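Local coordinates for transthyretin-like protein (Klebsiella pneumoniae subsp. pneumoniae, PDB 3QVA), which catalyses the hydrolysis of 5-hydroxyisourate, the product of urate oxidation, to 2-oxo-4-hydroxy-4-carboxy-5-ureidoimidazoline in purine breakdown, at the interface of chains A and B and the interface of chains A and C. Residues are numbered along the deposited sequence; one frame, centred on the assembly and turned at random. Chains: chain A/B/C, Transthyretin-like protein.

Contact 1: the interface of chains A and B. Residues chain A 86, 88; chain B 84, 86, 88.
B:Arg84 reaches over A:Asp88 where strand 82-90 of chain A pairs antiparallel with strand 82-91 of chain B. This pairing extends a sheet across two subunits of the transthyretin-type tetramer. The tight part is built from side chains. B:Arg84 NE forms a salt bridge and nearly straight hydrogen bond to the carboxylate A:Asp88 OD1, 3.2 Å away (174° at H). The oxygen lies at the edge of the guanidinium, in its plane. NE in turn sits above the carboxylate plane, and the two planes are nearly perpendicular. The arginine chain is extended from CG to NE, and B:Arg84 CG packs 3.8 Å from A:Asp88 CB. NH2 adds weak bonds to A:Asp88 OD2 and A:Gln86 OE1.

Next to this pair, the amides of A:Gln86 and B:Gln86 lie side by side, the chains crossing at an angle, with A:Gln86 CD 3.7 Å from B:Gln86 CD. In both residues CG is anti to the backbone N (179° in chain A), and the chains run out straight. Their amide planes are 56° apart, and the N-H of B:Gln86 NE2 does not point at A:Gln86 OE1.

The looser side is the seam between the backbones, where water fills in for direct strand bonds. Water 3 joins A:Gln86 O, B:Gln86 N and A:Asp88 OD1, and also touches water 2. Water 2 links A:Asp88 N to B:Arg84 O. Water 1 bridges A:Gln86 N and B:Gln86 O, and lies 2.6 Å from the carboxylate B:Asp88 OD1.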
ATOM      1  N   GLN A  86       8.989 -10.826  -3.590  1.00 12.55           N
ATOM      2  CA  GLN A  86       9.452 -11.742  -2.561  1.00 13.42           C
ATOM      3  C   GLN A  86       9.099 -11.206  -1.177  1.00 13.44           C
ATOM      4  O   GLN A  86       9.418 -10.055  -0.851  1.00 13.81           O
ATOM      5  CB  GLN A  86      10.965 -11.958  -2.686  1.00 13.71           C
ATOM      6  CG  GLN A  86      11.533 -12.882  -1.625  1.00 15.59           C
ATOM      7  CD  GLN A  86      13.040 -13.063  -1.733  1.00 18.07           C
ATOM      8  OE1 GLN A  86      13.783 -12.698  -0.818  1.00 20.72           O
ATOM      9  NE2 GLN A  86      13.499 -13.624  -2.849  1.00 16.66           N
ATOM     10  N   ASP A  88       9.712 -12.019   2.873  1.00 14.03           N
ATOM     11  CA  ASP A  88      10.547 -12.763   3.810  1.00 15.12           C
ATOM     12  C   ASP A  88       9.946 -12.620   5.195  1.00 15.61           C
ATOM     13  O   ASP A  88       9.802 -11.508   5.700  1.00 15.14           O
ATOM     14  CB  ASP A  88      11.970 -12.215   3.775  1.00 15.34           C
ATOM     15  CG  ASP A  88      12.655 -12.484   2.460  1.00 16.83           C
ATOM     16  OD1 ASP A  88      12.792 -11.535   1.651  1.00 17.54           O
ATOM     17  OD2 ASP A  88      13.034 -13.657   2.231  1.00 19.21           O
TER
ATOM     18  N   ARG B  84      12.862  -8.862   6.585  1.00 12.77           N
ATOM     19  CA  ARG B  84      13.551  -7.859   5.766  1.00 12.56           C
ATOM     20  C   ARG B  84      12.600  -7.527   4.633  1.00 11.97           C
ATOM     21  O   ARG B  84      11.546  -8.161   4.500  1.00 12.32           O
ATOM     22  CB  ARG B  84      14.879  -8.398   5.205  1.00 13.02           C
ATOM     23  CG  ARG B  84      14.699  -9.606   4.294  1.00 15.31           C
ATOM     24  CD  ARG B  84      16.006 -10.213   3.804  1.00 19.68           C
ATOM     25  NE  ARG B  84      15.708 -11.274   2.844  1.00 24.55           N
ATOM     26  CZ  ARG B  84      16.557 -12.224   2.451  1.00 26.59           C
ATOM     27  NH1 ARG B  84      17.798 -12.267   2.926  1.00 28.06           N
ATOM     28  NH2 ARG B  84      16.156 -13.135   1.573  1.00 26.67           N
ATOM     29  N   GLN B  86      12.754  -7.000   0.524  1.00 11.45           N
ATOM     30  CA  GLN B  86      13.559  -7.101  -0.693  1.00 12.16           C
ATOM     31  C   GLN B  86      12.744  -6.656  -1.904  1.00 11.94           C
ATOM     32  O   GLN B  86      11.645  -7.160  -2.128  1.00 12.30           O
ATOM     33  CB  GLN B  86      14.059  -8.541  -0.880  1.00 12.78           C
ATOM     34  CG  GLN B  86      14.906  -8.728  -2.120  1.00 15.69           C
ATOM     35  CD  GLN B  86      15.339 -10.169  -2.357  1.00 18.81           C
ATOM     36  OE1 GLN B  86      14.986 -10.773  -3.375  1.00 21.48           O
ATOM     37  NE2 GLN B  86      16.113 -10.720  -1.428  1.00 18.76           N
ATOM     38  N   ASP B  88      12.860  -6.626  -5.973  1.00 12.46           N
ATOM     39  CA  ASP B  88      13.514  -7.193  -7.150  1.00 13.17           C
ATOM     40  C   ASP B  88      13.098  -6.376  -8.360  1.00 12.90           C
ATOM     41  O   ASP B  88      11.911  -6.270  -8.659  1.00 12.03           O
ATOM     42  CB  ASP B  88      13.106  -8.654  -7.350  1.00 13.11           C
ATOM     43  CG  ASP B  88      13.654  -9.569  -6.281  1.00 16.27           C
ATOM     44  OD1 ASP B  88      13.076  -9.622  -5.179  1.00 17.90           O
ATOM     45  OD2 ASP B  88      14.656 -10.266  -6.553  1.00 21.37           O
TER
HETATM   46  O   HOH W   1      10.819  -8.692  -4.163  1.00 10.67           O
HETATM   47  O   HOH W   2       9.325  -9.161   3.260  1.00 12.23           O
HETATM   48  O   HOH W   3      11.176  -9.320   1.022  1.00 12.38           O

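Contact 2: the interface of chains A and C. Residues chain A 19-20, 106-108; chain C 19-20, 106-108.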
ATOM      1  N   ILE A  19      -4.340  -4.534  -8.284  1.00 14.39           N
ATOM      2  CA  ILE A  19      -5.029  -3.294  -7.949  1.00 15.02           C
ATOM      3  C   ILE A  19      -5.034  -2.299  -9.112  1.00 15.34           C
ATOM      4  O   ILE A  19      -5.724  -1.291  -9.054  1.00 15.00           O
ATOM      5  CB  ILE A  19      -4.506  -2.650  -6.640  1.00 15.02           C
ATOM      6  CG1 ILE A  19      -3.120  -2.026  -6.850  1.00 15.62           C
ATOM      7  CG2 ILE A  19      -4.525  -3.682  -5.495  1.00 15.77           C
ATOM      8  CD1 ILE A  19      -2.655  -1.148  -5.674  1.00 16.62           C
ATOM      9  N   SER A  20      -4.284  -2.598 -10.172  1.00 16.21           N
ATOM     10  CA  SER A  20      -4.327  -1.774 -11.376  1.00 17.47           C
ATOM     11  C   SER A  20      -5.675  -1.943 -12.091  1.00 18.41           C
ATOM     12  O   SER A  20      -6.137  -1.035 -12.782  1.00 18.52           O
ATOM     13  CB  SER A  20      -3.148  -2.085 -12.306  1.00 17.71           C
ATOM     14  OG  SER A  20      -3.321  -3.324 -12.965  1.00 19.16           O
ATOM     15  N   ALA A 106       0.622  -4.286  -8.842  1.00 10.98           N
ATOM     16  CA  ALA A 106       0.392  -3.403  -9.982  1.00 11.05           C
ATOM     17  C   ALA A 106       1.707  -3.282 -10.737  1.00 11.25           C
ATOM     18  O   ALA A 106       2.777  -3.529 -10.161  1.00 11.04           O
ATOM     19  CB  ALA A 106      -0.088  -2.019  -9.502  1.00 11.48           C
ATOM     20  N   PRO A 107       1.656  -2.904 -12.033  1.00 11.09           N
ATOM     21  CA  PRO A 107       2.934  -2.757 -12.726  1.00 11.37           C
ATOM     22  C   PRO A 107       3.889  -1.768 -12.049  1.00 11.39           C
ATOM     23  O   PRO A 107       5.106  -1.948 -12.117  1.00 11.89           O
ATOM     24  CB  PRO A 107       2.517  -2.284 -14.122  1.00 11.02           C
ATOM     25  CG  PRO A 107       1.200  -2.969 -14.325  1.00 11.59           C
ATOM     26  CD  PRO A 107       0.520  -2.859 -12.975  1.00 10.81           C
ATOM     27  N   GLY A 108       3.349  -0.754 -11.376  1.00 11.41           N
ATOM     28  CA  GLY A 108       4.189   0.281 -10.784  1.00 11.56           C
ATOM     29  C   GLY A 108       4.394   0.209  -9.283  1.00 11.70           C
ATOM     30  O   GLY A 108       4.891   1.157  -8.686  1.00 11.91           O
TER
ATOM     31  N   ILE C  19       0.292   4.247  -9.706  1.00 11.49           N
ATOM     32  CA  ILE C  19       1.047   3.008  -9.560  1.00 12.40           C
ATOM     33  C   ILE C  19       0.586   1.921 -10.526  1.00 12.36           C
ATOM     34  O   ILE C  19       1.261   0.906 -10.676  1.00 12.05           O
ATOM     35  CB  ILE C  19       1.108   2.498  -8.088  1.00 12.70           C
ATOM     36  CG1 ILE C  19      -0.263   2.068  -7.574  1.00 14.48           C
ATOM     37  CG2 ILE C  19       1.764   3.558  -7.189  1.00 13.84           C
ATOM     38  CD1 ILE C  19      -0.177   1.186  -6.327  1.00 17.31           C
ATOM     39  N   SER C  20      -0.546   2.135 -11.199  1.00 12.21           N
ATOM     40  CA  SER C  20      -0.974   1.178 -12.214  1.00 12.68           C
ATOM     41  C   SER C  20      -0.042   1.210 -13.427  1.00 13.09           C
ATOM     42  O   SER C  20       0.109   0.200 -14.113  1.00 13.22           O
ATOM     43  CB  SER C  20      -2.433   1.397 -12.622  1.00 12.36           C
ATOM     44  OG  SER C  20      -2.587   2.579 -13.383  1.00 12.41           O
ATOM     45  N   ALA C 106      -4.500   4.063  -8.310  1.00  9.51           N
ATOM     46  CA  ALA C 106      -4.733   3.081  -9.374  1.00 10.17           C
ATOM     47  C   ALA C 106      -6.242   2.922  -9.536  1.00 10.77           C
ATOM     48  O   ALA C 106      -7.000   3.221  -8.609  1.00 10.23           O
ATOM     49  CB  ALA C 106      -4.099   1.735  -9.020  1.00 10.29           C
ATOM     50  N   PRO C 107      -6.699   2.440 -10.707  1.00 11.05           N
ATOM     51  CA  PRO C 107      -8.142   2.255 -10.846  1.00 11.23           C
ATOM     52  C   PRO C 107      -8.762   1.363  -9.777  1.00 11.47           C
ATOM     53  O   PRO C 107      -9.923   1.558  -9.417  1.00 11.97           O
ATOM     54  CB  PRO C 107      -8.265   1.601 -12.223  1.00 11.31           C
ATOM     55  CG  PRO C 107      -7.162   2.245 -12.991  1.00 11.44           C
ATOM     56  CD  PRO C 107      -6.006   2.256 -11.998  1.00 11.03           C
ATOM     57  N   GLY C 108      -8.002   0.397  -9.265  1.00 11.43           N
ATOM     58  CA  GLY C 108      -8.544  -0.540  -8.291  1.00 11.50           C
ATOM     59  C   GLY C 108      -8.150  -0.309  -6.846  1.00 11.52           C
ATOM     60  O   GLY C 108      -8.395  -1.158  -6.000  1.00 12.07           O
TER
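A:Ile19 and C:Ile19 meet across a two-fold axis between subunits of this transthyretin-family tetramer. Each chain brings the loop residues 19-20 and the turn 106-108, where strand 103-106 ends. The loop of one chain sits against the turn of the other.

The polar contacts are made by the backbone. A:Ile19 O accepts a hydrogen bond from C:Gly108 N at 2.8 Å. The bond is bent, with 126° at the hydrogen. Its twin runs from A:Gly108 N to C:Ile19 O, also 2.8 Å. Each bond ties the loop of one chain to the turn of the other.

Methyl and methylene groups make the apolar contacts. The CD1 tips of A:Ile19 and C:Ile19 touch at 3.5 Å, which is tighter than usual for two methyls. The two side chains cross obliquely there. In each, CG1 lies between the backbone N and the carbonyl carbon (chi1 73° in chain A), and CD1 extends from it towards the partner. The A:Ser20 and C:Ser20 CB atoms face each other at 3.6 Å.

Carbon atoms also pack on carbonyl oxygens. The methyl A:Ala106 CB packs 3.4 Å from C:Ile19 O, the same oxygen that A:Gly108 N bonds. The A:Pro107 ring lies against the next carbonyl, with CD 3.3 Å from C:Ser20 O. CB and CG of that ring also touch this oxygen. C:Pro107 meets A:Ser20 O in the same way.

Contact 3: the interface of chains A and B. Residues chain A 81-82, 108; chain B 99, 101, 113-114.
A:Gly108 O is held by the backbone of chain B and by a water. B:Arg114 N donates a hydrogen bond to A:Gly108 O at 2.9 Å, nearly straight at the hydrogen (168°). Water 4 lies 2.8 Å from A:Gly108 O and also binds B:Arg114 O. The turn of chain A is thus joined to the end of strand 109-113 of chain B. B:Tyr113 and B:Arg114 open the C-terminal YRGS motif typical of this hydrolase family. This is part of a subunit interface of the transthyretin-like tetramer.

The rest of the patch is mostly apolar. The A:Phe82 ring points its edge at the B:Tyr113 to B:Arg114 peptide. A:Phe82 CZ is 3.8 Å from B:Tyr113 C, which lies in the plane of the ring. A:Val81 CG2, from the same chain, lies 3.9 Å above the plane of the A:Phe82 ring, towards its rim. A:Val81 CG2 also touches B:Arg114 CG at 3.8 Å, and the two side chains cross at about a right angle. The B:Arg114 chain bends at chi2 (-103°) and again at chi3. These bends bring B:Arg114 NH1 4.0 Å above the plane of the B:Phe99 ring of its own chain, near the rim. The other valine methyl, A:Val81 CG1, meets B:Phe99 CE2 at 3.9 Å.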
ATOM      1  N   VAL A  81       8.848  -2.642 -13.928  1.00 16.29           N
ATOM      2  CA  VAL A  81      10.243  -2.662 -13.486  1.00 15.83           C
ATOM      3  C   VAL A  81      10.448  -3.690 -12.376  1.00 14.81           C
ATOM      4  O   VAL A  81      11.572  -4.061 -12.081  1.00 14.33           O
ATOM      5  CB  VAL A  81      10.771  -1.271 -13.041  1.00 15.82           C
ATOM      6  CG1 VAL A  81      10.635  -0.250 -14.179  1.00 17.21           C
ATOM      7  CG2 VAL A  81      10.082  -0.788 -11.754  1.00 16.33           C
ATOM      8  N   PHE A  82       9.365  -4.148 -11.761  1.00 14.09           N
ATOM      9  CA  PHE A  82       9.475  -5.169 -10.717  1.00 13.60           C
ATOM     10  C   PHE A  82       9.440  -6.554 -11.332  1.00 13.48           C
ATOM     11  O   PHE A  82       8.485  -6.909 -12.028  1.00 13.71           O
ATOM     12  CB  PHE A  82       8.381  -4.997  -9.660  1.00 13.36           C
ATOM     13  CG  PHE A  82       8.402  -3.651  -9.006  1.00 13.06           C
ATOM     14  CD1 PHE A  82       7.485  -2.674  -9.372  1.00 12.02           C
ATOM     15  CD2 PHE A  82       9.367  -3.341  -8.050  1.00 13.32           C
ATOM     16  CE1 PHE A  82       7.515  -1.421  -8.793  1.00 12.20           C
ATOM     17  CE2 PHE A  82       9.402  -2.072  -7.456  1.00 12.64           C
ATOM     18  CZ  PHE A  82       8.469  -1.117  -7.824  1.00 12.24           C
ATOM     19  N   GLY A 108       3.349  -0.754 -11.376  1.00 11.41           N
ATOM     20  CA  GLY A 108       4.189   0.281 -10.784  1.00 11.56           C
ATOM     21  C   GLY A 108       4.394   0.209  -9.283  1.00 11.70           C
ATOM     22  O   GLY A 108       4.891   1.157  -8.686  1.00 11.91           O
TER
ATOM     23  N   PHE B  99      15.809   5.835 -10.936  1.00 17.43           N
ATOM     24  CA  PHE B  99      14.878   4.971 -10.229  1.00 16.26           C
ATOM     25  C   PHE B  99      14.839   5.435  -8.784  1.00 15.10           C
ATOM     26  O   PHE B  99      15.875   5.501  -8.127  1.00 14.46           O
ATOM     27  CB  PHE B  99      15.358   3.521 -10.264  1.00 16.80           C
ATOM     28  CG  PHE B  99      15.023   2.788 -11.534  1.00 17.96           C
ATOM     29  CD1 PHE B  99      15.383   3.306 -12.776  1.00 21.70           C
ATOM     30  CD2 PHE B  99      14.384   1.560 -11.485  1.00 20.77           C
ATOM     31  CE1 PHE B  99      15.085   2.621 -13.957  1.00 21.77           C
ATOM     32  CE2 PHE B  99      14.083   0.862 -12.662  1.00 21.50           C
ATOM     33  CZ  PHE B  99      14.433   1.400 -13.896  1.00 21.67           C
ATOM     34  N   LEU B 101      12.961   4.139  -5.486  1.00 12.03           N
ATOM     35  CA  LEU B 101      12.199   2.969  -5.056  1.00 12.01           C
ATOM     36  C   LEU B 101      12.063   2.954  -3.544  1.00 11.87           C
ATOM     37  O   LEU B 101      12.873   2.328  -2.864  1.00 11.93           O
ATOM     38  CB  LEU B 101      12.862   1.673  -5.547  1.00 11.96           C
ATOM     39  CG  LEU B 101      13.066   1.508  -7.055  1.00 12.08           C
ATOM     40  CD1 LEU B 101      13.786   0.205  -7.319  1.00 12.87           C
ATOM     41  CD2 LEU B 101      11.731   1.541  -7.796  1.00 13.28           C
ATOM     42  N   TYR B 113       6.956   1.224  -4.445  1.00 12.04           N
ATOM     43  CA  TYR B 113       6.415   1.657  -5.717  1.00 13.06           C
ATOM     44  C   TYR B 113       7.521   2.326  -6.501  1.00 14.00           C
ATOM     45  O   TYR B 113       8.578   2.653  -5.954  1.00 13.62           O
ATOM     46  CB  TYR B 113       5.210   2.598  -5.515  1.00 12.89           C
ATOM     47  CG  TYR B 113       5.562   3.926  -4.888  1.00 13.74           C
ATOM     48  CD1 TYR B 113       5.892   5.019  -5.683  1.00 15.14           C
ATOM     49  CD2 TYR B 113       5.583   4.083  -3.507  1.00 14.81           C
ATOM     50  CE1 TYR B 113       6.232   6.240  -5.116  1.00 17.14           C
ATOM     51  CE2 TYR B 113       5.913   5.299  -2.929  1.00 15.93           C
ATOM     52  CZ  TYR B 113       6.237   6.374  -3.745  1.00 16.52           C
ATOM     53  OH  TYR B 113       6.569   7.591  -3.197  1.00 18.09           O
ATOM     54  N   ARG B 114       7.273   2.508  -7.786  1.00 15.36           N
ATOM     55  CA  ARG B 114       8.196   3.216  -8.635  1.00 17.47           C
ATOM     56  C   ARG B 114       7.939   4.714  -8.477  1.00 18.04           C
ATOM     57  O   ARG B 114       6.921   5.249  -8.948  1.00 18.27           O
ATOM     58  CB  ARG B 114       8.032   2.737 -10.071  1.00 17.72           C
ATOM     59  CG  ARG B 114       9.289   2.847 -10.887  1.00 21.75           C
ATOM     60  CD  ARG B 114       9.210   4.028 -11.798  1.00 25.76           C
ATOM     61  NE  ARG B 114       9.817   3.712 -13.083  1.00 29.23           N
ATOM     62  CZ  ARG B 114      10.996   4.161 -13.494  1.00 31.39           C
ATOM     63  NH1 ARG B 114      11.717   4.971 -12.725  1.00 32.39           N
ATOM     64  NH2 ARG B 114      11.445   3.804 -14.687  1.00 31.47           N
TER
HETATM   65  O   HOH W   4       4.443   3.810  -9.351  1.00 17.36           O

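Contact 1 and contact 3 belong to the same interface of chains A and B, with centres about 14 Å apart. Strand 82-90 of chain A serves both: its first residue, A:Phe82, lies in contact 3, and its later residues lie in contact 1. Contact 2 joins chain A to chain C. Its centre is about 12 Å from contact 3 and about 20 Å from contact 1. A:Gly108 is common to contacts 2 and 3, so its turn touches two neighbouring subunits. The two interfaces therefore meet at this turn, as fits the reported homotetramer.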